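Local coordinates for protein DOA1 (PDB 3ODT), which carries a WD40 beta-propeller domain that binds ubiquitin and probably takes part in regulating the turnover of F-box proteins, at residues His103-Cys108 / Ser119-Thr125; Thr81-Gly85 / Tyr98-Gly102. One frame throughout, in Å; residues are numbered along the deposited sequence.

Contact 1 of 2, residues His103-Cys108 / Ser119-Thr125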
loop_
_atom_site.group_PDB
_atom_site.type_symbol
_atom_site.label_atom_id
_atom_site.label_comp_id
_atom_site.label_asym_id
_atom_site.label_seq_id
_atom_site.Cartn_x
_atom_site.Cartn_y
_atom_site.Cartn_z
ATOM N N HIS A 103 1.832 10.709 15.305
ATOM C CA HIS A 103 1.720 9.292 15.664
ATOM C C HIS A 103 2.653 8.934 16.808
ATOM O O HIS A 103 3.709 9.562 16.985
ATOM C CB HIS A 103 2.029 8.411 14.466
ATOM C CG HIS A 103 0.865 8.243 13.560
ATOM N ND1 HIS A 103 -0.300 7.633 13.977
ATOM C CD2 HIS A 103 0.687 8.558 12.253
ATOM C CE1 HIS A 103 -1.159 7.617 12.970
ATOM N NE2 HIS A 103 -0.589 8.170 11.919
ATOM N N GLN A 104 2.254 7.917 17.564
ATOM C CA GLN A 104 2.985 7.502 18.751
ATOM C C GLN A 104 3.439 6.057 18.597
ATOM O O GLN A 104 3.829 5.415 19.566
ATOM C CB GLN A 104 2.113 7.646 19.999
ATOM C CG GLN A 104 1.628 9.069 20.231
ATOM C CD GLN A 104 2.776 10.047 20.341
ATOM O OE1 GLN A 104 3.836 9.715 20.876
ATOM N NE2 GLN A 104 2.577 11.266 19.817
ATOM N N GLY A 105 3.394 5.553 17.368
ATOM C CA GLY A 105 3.922 4.249 17.065
ATOM C C GLY A 105 4.199 4.155 15.577
ATOM O O GLY A 105 3.988 5.102 14.810
ATOM N N ASN A 106 4.649 2.978 15.179
ATOM C CA ASN A 106 5.035 2.669 13.803
ATOM C C ASN A 106 3.971 3.170 12.840
ATOM O O ASN A 106 2.785 2.874 13.032
ATOM C CB ASN A 106 5.196 1.164 13.647
ATOM C CG ASN A 106 5.595 0.757 12.252
ATOM O OD1 ASN A 106 6.337 1.465 11.554
ATOM N ND2 ASN A 106 5.105 -0.421 11.826
ATOM N N VAL A 107 4.403 3.887 11.804
ATOM C CA VAL A 107 3.517 4.277 10.727
ATOM C C VAL A 107 3.590 3.183 9.670
ATOM O O VAL A 107 4.547 3.108 8.909
ATOM C CB VAL A 107 3.885 5.645 10.141
ATOM C CG1 VAL A 107 2.884 6.026 9.068
ATOM C CG2 VAL A 107 3.906 6.703 11.250
ATOM N N CYS A 108 2.575 2.323 9.678
ATOM C CA CYS A 108 2.575 1.117 8.848
ATOM C C CYS A 108 1.841 1.238 7.525
ATOM O O CYS A 108 1.910 0.304 6.716
ATOM C CB CYS A 108 2.028 -0.101 9.610
ATOM S SG CYS A 108 0.469 0.164 10.393
ATOM N N SER A 119 -2.830 8.084 7.186
ATOM C CA SER A 119 -1.801 7.191 7.699
ATOM C C SER A 119 -2.417 6.211 8.706
ATOM O O SER A 119 -3.370 6.546 9.436
ATOM C CB SER A 119 -0.682 7.994 8.371
ATOM O OG SER A 119 -1.232 8.851 9.361
ATOM N N GLY A 120 -1.892 4.983 8.699
ATOM C CA GLY A 120 -2.250 3.957 9.658
ATOM C C GLY A 120 -1.075 3.677 10.557
ATOM O O GLY A 120 0.076 3.692 10.116
ATOM N N SER A 121 -1.358 3.367 11.819
ATOM C CA SER A 121 -0.286 3.152 12.786
ATOM C C SER A 121 -0.538 2.082 13.825
ATOM O O SER A 121 -1.682 1.815 14.252
ATOM C CB SER A 121 0.021 4.505 13.467
ATOM O OG SER A 121 0.933 4.424 14.565
ATOM N N TRP A 122 0.556 1.509 14.302
ATOM C CA TRP A 122 0.505 0.587 15.428
ATOM C C TRP A 122 0.112 1.265 16.728
ATOM O O TRP A 122 -0.098 0.579 17.752
ATOM C CB TRP A 122 1.851 -0.092 15.610
ATOM C CG TRP A 122 2.166 -1.052 14.537
ATOM C CD1 TRP A 122 1.365 -1.386 13.492
ATOM C CD2 TRP A 122 3.358 -1.821 14.400
ATOM N NE1 TRP A 122 1.980 -2.349 12.722
ATOM C CE2 TRP A 122 3.206 -2.627 13.256
ATOM C CE3 TRP A 122 4.546 -1.902 15.128
ATOM C CZ2 TRP A 122 4.193 -3.496 12.816
ATOM C CZ3 TRP A 122 5.531 -2.769 14.690
ATOM C CH2 TRP A 122 5.353 -3.543 13.536
ATOM N N ASP A 123 0.027 2.604 16.706
ATOM C CA ASP A 123 -0.493 3.347 17.873
ATOM C C ASP A 123 -2.019 3.223 17.996
ATOM O O ASP A 123 -2.629 3.780 18.901
ATOM C CB ASP A 123 -0.034 4.817 17.914
ATOM C CG ASP A 123 -0.660 5.678 16.852
ATOM O OD1 ASP A 123 -1.596 5.233 16.166
ATOM O OD2 ASP A 123 -0.203 6.843 16.733
ATOM N N LYS A 124 -2.611 2.461 17.091
ATOM C CA LYS A 124 -4.049 2.093 17.076
ATOM C C LYS A 124 -4.950 3.168 16.520
ATOM O O LYS A 124 -6.119 3.076 16.640
ATOM C CB LYS A 124 -4.549 1.625 18.454
ATOM C CG LYS A 124 -3.649 0.609 19.087
ATOM C CD LYS A 124 -4.235 0.140 20.447
ATOM C CE LYS A 124 -3.235 -0.795 21.115
ATOM N NZ LYS A 124 -3.386 -0.786 22.587
ATOM N N THR A 125 -4.317 4.146 15.875
ATOM C CA THR A 125 -5.050 5.193 15.190
ATOM C C THR A 125 -4.728 5.257 13.707
ATOM O O THR A 125 -3.730 4.699 13.242
ATOM C CB THR A 125 -4.730 6.605 15.780
ATOM O OG1 THR A 125 -3.447 7.050 15.304
ATOM C CG2 THR A 125 -4.748 6.590 17.302
#

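Contact 2 of 2, residues Thr81-Gly85 / Tyr98-Gly102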
loop_
_atom_site.group_PDB
_atom_site.type_symbol
_atom_site.label_atom_id
_atom_site.label_comp_id
_atom_site.label_asym_id
_atom_site.label_seq_id
_atom_site.Cartn_x
_atom_site.Cartn_y
_atom_site.Cartn_z
ATOM N N THR A 81 7.931 6.836 14.123
ATOM C CA THR A 81 6.641 7.475 14.423
ATOM C C THR A 81 6.323 8.741 13.616
ATOM O O THR A 81 5.235 9.305 13.731
ATOM C CB THR A 81 6.512 7.804 15.923
ATOM O OG1 THR A 81 7.257 8.992 16.222
ATOM C CG2 THR A 81 7.032 6.655 16.770
HETATM N N MSE A 82 7.256 9.128 12.747
HETATM C CA MSE A 82 7.121 10.327 11.944
HETATM C C MSE A 82 6.697 10.035 10.516
HETATM O O MSE A 82 6.945 8.956 9.996
HETATM C CB MSE A 82 8.476 11.053 11.882
HETATM C CG MSE A 82 9.201 11.206 13.229
HETATM SE SE MSE A 82 8.124 12.283 14.433
HETATM C CE MSE A 82 8.944 12.007 16.167
ATOM N N ILE A 83 6.065 11.012 9.876
ATOM C CA ILE A 83 5.872 10.943 8.438
ATOM C C ILE A 83 6.717 12.081 7.851
ATOM O O ILE A 83 6.562 13.229 8.249
ATOM C CB ILE A 83 4.397 11.082 8.012
ATOM C CG1 ILE A 83 3.567 9.940 8.587
ATOM C CG2 ILE A 83 4.311 11.111 6.479
ATOM C CD1 ILE A 83 2.104 10.277 8.650
ATOM N N ASN A 84 7.645 11.771 6.960
ATOM C CA ASN A 84 8.437 12.803 6.303
ATOM C C ASN A 84 8.155 12.810 4.809
ATOM O O ASN A 84 7.581 11.857 4.259
ATOM C CB ASN A 84 9.929 12.619 6.599
ATOM C CG ASN A 84 10.250 12.795 8.064
ATOM O OD1 ASN A 84 10.261 13.917 8.608
ATOM N ND2 ASN A 84 10.533 11.697 8.715
ATOM N N GLY A 85 8.565 13.885 4.159
ATOM C CA GLY A 85 8.404 14.010 2.735
ATOM C C GLY A 85 9.658 14.567 2.123
ATOM O O GLY A 85 10.313 15.457 2.686
ATOM N N TYR A 98 9.778 18.291 5.138
ATOM C CA TYR A 98 8.353 18.125 5.308
ATOM C C TYR A 98 8.157 17.026 6.324
ATOM O O TYR A 98 8.714 15.979 6.182
ATOM C CB TYR A 98 7.684 17.739 4.009
ATOM C CG TYR A 98 6.188 17.668 3.956
ATOM C CD1 TYR A 98 5.405 18.805 3.881
ATOM C CD2 TYR A 98 5.541 16.463 3.927
ATOM C CE1 TYR A 98 4.023 18.707 3.780
ATOM C CE2 TYR A 98 4.200 16.389 3.820
ATOM C CZ TYR A 98 3.430 17.517 3.724
ATOM O OH TYR A 98 2.107 17.395 3.613
ATOM N N THR A 99 7.410 17.355 7.358
ATOM C CA THR A 99 7.209 16.446 8.487
ATOM C C THR A 99 5.789 16.560 9.012
ATOM O O THR A 99 5.293 17.666 9.218
ATOM C CB THR A 99 8.166 16.778 9.634
ATOM O OG1 THR A 99 9.515 16.697 9.170
ATOM C CG2 THR A 99 7.994 15.838 10.779
ATOM N N LEU A 100 5.135 15.407 9.187
ATOM C CA LEU A 100 3.811 15.298 9.794
ATOM C C LEU A 100 4.007 14.579 11.122
ATOM O O LEU A 100 4.416 13.417 11.189
ATOM C CB LEU A 100 2.835 14.525 8.919
ATOM C CG LEU A 100 2.586 15.116 7.529
ATOM C CD1 LEU A 100 1.681 14.170 6.755
ATOM C CD2 LEU A 100 2.002 16.504 7.554
ATOM N N ILE A 101 3.763 15.307 12.193
ATOM C CA ILE A 101 4.042 14.810 13.521
ATOM C C ILE A 101 2.729 14.524 14.246
ATOM O O ILE A 101 1.787 15.295 14.145
ATOM C CB ILE A 101 4.894 15.829 14.322
ATOM C CG1 ILE A 101 5.338 15.179 15.635
ATOM C CG2 ILE A 101 4.173 17.191 14.529
ATOM C CD1 ILE A 101 6.446 15.940 16.336
ATOM N N GLY A 102 2.684 13.413 14.963
ATOM C CA GLY A 102 1.557 13.090 15.811
ATOM C C GLY A 102 1.397 11.623 16.166
ATOM O O GLY A 102 0.846 11.297 17.204
#

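Contact 1 of 2, residues His103-Cys108 / Ser119-Thr125
The ring of His103 bridges Asp123 and Ser119, with one nitrogen bonded to each. Its ND1 donates to OD2 of Asp123 over 2.9 Å; that oxygen lies in the imidazole plane, although ring and carboxylate are turned 44° apart. NE2 of His103 shares a 2.7 Å hydrogen bond with OG of Ser119, an oxygen also bonded to NE1 of Trp129. Histidine suits this place because a flat ring can engage two partners at separate points of its edge, and the pair of bonds fixes its rotation. CB of Ser121 presses over one face, 3.2 Å from ND1 of His103.

Each carboxylate oxygen of Asp123 accepts two hydrogen bonds. With chi1 at 70°, its CG is tucked between its own backbone N and carbonyl carbon, which brings the carboxylate back toward His103. The anti lone pair of OD2 takes the backbone N of Gln104 at 2.8 Å, while OD1 accepts both OG1 and N of Thr125, the latter closing an Asx turn. Ser121 OG accepts from Asp123 N in an ST turn and donates to Asn106 O at 2.9 Å, where Trp122 N also arrives. Gly105 fits this tight corner, since a CB there would lie about 3.1 Å from Asp123 N.

Against this close polar core stands an exposed rim, the Trp122 indole and Gln104. Buried Asn106 closes over one face of the indole, its ND2 3.1 Å above the ring centre and the planes 77° apart, while Asn63 holds OD1. SG of Cys108 meets the indole obliquely, 3.6 Å from CD1 of Trp122. Only CB of the Gln104 side chain comes near the carboxylate.

His103, Ser119 and Asp123, together with Trp129, make up the Trp-Ser-His-Asp structural tetrad of the WD40 propeller blade.

Contact 2 of 2, residues Thr81-Gly85 / Tyr98-Gly102
Asn84 and Thr99 face each other across two antiparallel strands, their side chains side by side and pointing the same way. From the main chain of Asn84, CB passes 3.6 Å from the carbonyl O of Tyr98. With chi1 at -64°, CG leans over its own backbone N and still lies 4.0 Å from Tyr98 O. At the tip, OD1 of Asn84 accepts a hydrogen bond from OG1 of Thr99 at 2.9 Å; the hydroxyl lies in the plane of the amide carbonyl, with a C=O...O angle of 159°. A leucine in place of Asn84 would probably leave the hydroxyl of Thr99 without this acceptor and free to turn. Asparagine thus adds a polar side-chain link to a pair whose backbones are not hydrogen-bonded to each other, while also touching Phe76 on the neighbouring strand.

The backbone carries the ladder on both flanks of that pair. Ile83 and Leu100 form a hydrogen-bonded pair: N of Leu100 donates to O of Ile83 at 2.8 Å, and Ile83 N returns a longer bond to Leu100 O at 3.2 Å. N of Gly85 adds a bond to O of Tyr98.

On the other face the chemistry turns apolar. CB of Ile83 lies 3.9 Å from CB of Leu100. Farther out, the CG2 branch of the isoleucine meets CD1 of the leucine. These branched aliphatic chains suit a buried face, and both also lie on Trp129 of the next sheet. Gly85 is small for good reason, because a CB would come within 2.8 Å of CD2 of the Tyr98 ring, which packs on Leu73 and Leu75.

Strands 83-87 and 99-100 are the third strand and the short outer edge strand of a four-stranded antiparallel blade of the beta propeller.

The two contacts belong to neighbouring blades and follow one another in the chain, the end of contact 2 at Gly102 running directly into His103 of contact 1. Contact 1 joins the first two strands of its blade, its centre about 15 Å from the centre of the chain, and is the more deeply placed, with 7 of 12 touching residues buried. Contact 2 lies on the outer strand of the preceding blade, centred at about 18 Å, with 4 of 8 buried. A loop, a turn and a strand end supply contact 1's side-chain polar network, whereas contact 2 relies mainly on backbone bonds and aliphatic packing. Among their meeting places, CD1 of Ile83 packs against CB of Ser119 at 3.6 Å.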